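Side-chain contacts in ftsY (Mycoplasma mycoides, PDB 1ZU4), which is a signal recognition particle receptor of the SRP54 family, whose NG portion joins a helical bundle to a P-loop NTPase-type domain: residues Lys118-Ser121 / Leu122-Ala126; Asn127-Ala130 / Glu131-Tyr134. All coordinates share one frame; numbering follows the deposited sequence.

Interaction 1: Lys118-Ser121 / Leu122-Ala126. With SO4 (sulfate ion), chain B.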
# COMPACT_ATOMS: atom_id res chain seq x y z
N LYS A 118 2.62 -10.55 0.89
CA LYS A 118 1.55 -10.57 1.89
C LYS A 118 2.02 -10.98 3.28
O LYS A 118 1.73 -10.28 4.23
CB LYS A 118 0.39 -11.46 1.46
CG LYS A 118 -0.13 -11.10 0.08
CD LYS A 118 -1.35 -11.92 -0.32
CE LYS A 118 -1.05 -13.38 -0.49
NZ LYS A 118 -2.20 -14.00 -1.16
N THR A 119 2.75 -12.09 3.39
CA THR A 119 3.03 -12.65 4.71
C THR A 119 4.02 -11.76 5.44
O THR A 119 3.86 -11.56 6.61
CB THR A 119 3.49 -14.15 4.73
OG1 THR A 119 4.85 -14.26 4.27
CG2 THR A 119 2.59 -15.02 3.86
N THR A 120 5.00 -11.21 4.74
CA THR A 120 5.88 -10.18 5.30
C THR A 120 5.08 -8.97 5.79
O THR A 120 5.24 -8.53 6.92
CB THR A 120 6.95 -9.75 4.23
OG1 THR A 120 7.90 -10.80 4.08
CG2 THR A 120 7.69 -8.47 4.63
N SER A 121 4.18 -8.45 4.95
CA SER A 121 3.43 -7.25 5.27
C SER A 121 2.50 -7.52 6.44
O SER A 121 2.30 -6.68 7.29
CB SER A 121 2.58 -6.78 4.07
OG SER A 121 3.37 -6.30 3.04
N LEU A 122 1.93 -8.71 6.48
CA LEU A 122 1.01 -9.01 7.55
C LEU A 122 1.75 -9.08 8.90
O LEU A 122 1.26 -8.59 9.92
CB LEU A 122 0.31 -10.33 7.25
CG LEU A 122 -0.71 -10.78 8.26
CD1 LEU A 122 -1.90 -11.46 7.61
CD2 LEU A 122 0.03 -11.71 9.17
N ALA A 123 2.95 -9.65 8.89
CA ALA A 123 3.85 -9.66 10.05
C ALA A 123 4.20 -8.24 10.54
O ALA A 123 4.20 -7.99 11.74
CB ALA A 123 5.13 -10.44 9.72
N LYS A 124 4.48 -7.33 9.60
CA LYS A 124 4.81 -5.95 9.90
C LYS A 124 3.61 -5.23 10.46
O LYS A 124 3.76 -4.45 11.38
CB LYS A 124 5.36 -5.23 8.67
CG LYS A 124 6.76 -5.75 8.32
CD LYS A 124 7.37 -5.03 7.18
CE LYS A 124 8.72 -5.70 6.82
NZ LYS A 124 9.59 -4.76 6.06
N MET A 125 2.42 -5.54 9.94
CA MET A 125 1.21 -4.98 10.48
C MET A 125 0.90 -5.45 11.88
O MET A 125 0.44 -4.66 12.69
CB MET A 125 0.05 -5.24 9.56
CG MET A 125 -0.11 -4.14 8.50
SD MET A 125 -1.73 -4.41 7.85
CE MET A 125 -2.74 -3.28 8.78
N ALA A 126 1.10 -6.74 12.17
CA ALA A 126 0.91 -7.24 13.53
C ALA A 126 1.83 -6.49 14.53
O ALA A 126 1.36 -6.04 15.59
CB ALA A 126 1.17 -8.79 13.60
S SO4 B . 3.24 -13.86 -0.35
O1 SO4 B . 2.77 -13.89 1.05
O2 SO4 B . 2.74 -15.10 -0.95
O3 SO4 B . 2.67 -12.76 -1.15
O4 SO4 B . 4.70 -13.74 -0.34

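Interaction 2: Asn127-Ala130 / Glu131-Tyr134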
# COMPACT_ATOMS: atom_id res chain seq x y z
N ASN A 127 3.11 -6.41 14.19
CA ASN A 127 4.11 -5.65 14.96
C ASN A 127 3.75 -4.17 15.16
O ASN A 127 3.98 -3.63 16.24
CB ASN A 127 5.51 -5.72 14.31
CG ASN A 127 6.62 -5.22 15.25
OD1 ASN A 127 7.28 -4.20 15.01
ND2 ASN A 127 6.78 -5.92 16.36
N TYR A 128 3.19 -3.53 14.13
CA TYR A 128 2.78 -2.14 14.16
C TYR A 128 1.72 -1.91 15.23
O TYR A 128 1.80 -0.91 16.01
CB TYR A 128 2.25 -1.71 12.77
CG TYR A 128 1.74 -0.28 12.67
CD1 TYR A 128 2.57 0.76 12.23
CD2 TYR A 128 0.40 0.02 12.95
CE1 TYR A 128 2.04 2.09 12.11
CE2 TYR A 128 -0.10 1.30 12.85
CZ TYR A 128 0.70 2.33 12.45
OH TYR A 128 0.10 3.58 12.35
N TYR A 129 0.72 -2.79 15.29
CA TYR A 129 -0.33 -2.64 16.31
C TYR A 129 0.14 -3.12 17.68
O TYR A 129 -0.22 -2.53 18.72
CB TYR A 129 -1.64 -3.31 15.86
CG TYR A 129 -2.26 -2.48 14.79
CD1 TYR A 129 -2.12 -2.82 13.44
CD2 TYR A 129 -2.91 -1.30 15.11
CE1 TYR A 129 -2.64 -2.03 12.43
CE2 TYR A 129 -3.44 -0.46 14.10
CZ TYR A 129 -3.29 -0.85 12.76
OH TYR A 129 -3.78 -0.05 11.74
N ALA A 130 0.96 -4.17 17.70
CA ALA A 130 1.47 -4.73 18.96
C ALA A 130 2.29 -3.70 19.72
O ALA A 130 2.13 -3.54 20.94
CB ALA A 130 2.27 -6.03 18.73
N GLU A 131 3.14 -2.97 18.98
CA GLU A 131 3.86 -1.82 19.55
C GLU A 131 2.96 -0.67 20.05
O GLU A 131 3.35 0.11 20.92
CB GLU A 131 4.93 -1.33 18.56
CG GLU A 131 5.93 -2.43 18.25
CD GLU A 131 7.41 -2.02 18.39
OE1 GLU A 131 7.79 -1.43 19.43
OE2 GLU A 131 8.20 -2.34 17.47
N LEU A 132 1.75 -0.57 19.51
CA LEU A 132 0.83 0.46 19.97
C LEU A 132 0.07 -0.01 21.20
O LEU A 132 -0.80 0.70 21.71
CB LEU A 132 -0.10 0.92 18.83
CG LEU A 132 0.59 1.68 17.68
CD1 LEU A 132 -0.32 1.81 16.46
CD2 LEU A 132 1.03 3.05 18.19
N GLY A 133 0.43 -1.20 21.70
CA GLY A 133 -0.18 -1.79 22.89
C GLY A 133 -1.33 -2.76 22.69
O GLY A 133 -1.96 -3.19 23.65
N TYR A 134 -1.62 -3.10 21.46
CA TYR A 134 -2.77 -3.94 21.16
C TYR A 134 -2.43 -5.43 21.17
O TYR A 134 -1.26 -5.83 20.95
CB TYR A 134 -3.40 -3.51 19.83
CG TYR A 134 -3.90 -2.06 19.83
CD1 TYR A 134 -3.19 -1.04 19.18
CD2 TYR A 134 -5.10 -1.71 20.46
CE1 TYR A 134 -3.63 0.28 19.18
CE2 TYR A 134 -5.56 -0.40 20.45
CZ TYR A 134 -4.83 0.60 19.83
OH TYR A 134 -5.33 1.89 19.83

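Interaction 1: Lys118-Ser121 / Leu122-Ala126
L122, A123, K124 and M125 send their backbone N-H groups four residues back to the carbonyls of K118, T119, T120 and S121, the regular alpha-helical ladder, in which L122 N lies 2.8 Å from K118 O. At its start the helix offers amides to a bound sulfate ion, probably from the crystallisation liquor. K118 N gives a hydrogen bond of 3.0 Å to sulfate O3, nearly straight at 165°, and T119 N reaches O1 at 3.0 Å; the amides of G115 and G117 add two more bonds, a set consistent with a P-loop (Walker A). The aliphatic part of K118 runs alongside the anion, with CG 3.5 Å from O3, and a bend at chi3 (-66°) leads its NZ to the carbonyls of G112 and T199. T120 turns its methyl along the extended chain of K124, CG2 to CE 3.7 Å, both pointing the same way, before K124 NZ bonds to the carbonyl of K292. S121 OG is tied back to G117 O. L122 packs on I138 of strand 136-140 and L196 of strand 194-198, S121 and M125 on I260 of strand 258-262, and T120 and A123 on W155 of helix 146-156.

Interaction 2: Asn127-Ala130 / Glu131-Tyr134
Y128 and L132, one helical turn apart, meet at an oblique angle: L132 CD1 comes to 3.7 Å from Y128 CE2, and it also approaches the ring of Y129 obliquely. Y128 touches both L132 and its sequence neighbour Y129. Its CG lies anti to the backbone N (chi1 178°), and Y128 CD2 stands 3.6 Å above the ring plane of Y129, over the centre; in return Y129 CE2 lies in the plane of the Y128 ring, at its edge. One ring therefore presents an edge and the other a face. Y134 approaches Y129 differently, its CD1 lying 4.1 Å from Y129 CD2 near the plane of the Y129 ring, at the edge. The same CD1 edge of Y134 borders the Y129 carbonyl, 3.4 Å from its O. F100 joins these rings, stacked with Y129 and edge-to-face with Y134, whose OH bonds to E102.

The backbone bonds change character here. E131 N still bonds to N127 O in the helical manner, 2.9 Å away. Beyond it, Y129 O takes a hydrogen bond of 3.1 Å from Y134 N and a weak one from L132 N. G133 N reaches A130 O at 3.0 Å from above the carbonyl plane, 63° out of it, and K163 NZ is a further donor to that oxygen. A CA-H...O contact, nearly straight but long at 3.6 Å from A130 CA to Y134 O, accompanies these bonds.

G133, with a positive phi of 94°, is the first residue to leave the helical conformation, and the pair of bonds from Y134 to Y129 and from G133 to A130 is that of a Schellman motif, here closing helix 118-131 ahead of strand 136-140.

Both contacts belong to helix 118-131, and they illustrate how the two ends of one helix are finished in different ways. Interaction 1 is buried between strands of the sheet and helix 146-156; its first turn gathers backbone amides on an anion, L122, A123 and M125 pack on neighbouring elements, and the polar ends of K118, S121 and K124 bond to backbone carbonyls. Interaction 2, its centre about 12 Å from that of interaction 1, is partly buried and lies farther from the centre of the chain. There carbonyls find partners in the amides of the turn after the helix and in a lysine, while tyrosines and a leucine make the apolar side-chain contacts. The segments adjoin in sequence but touch nowhere else.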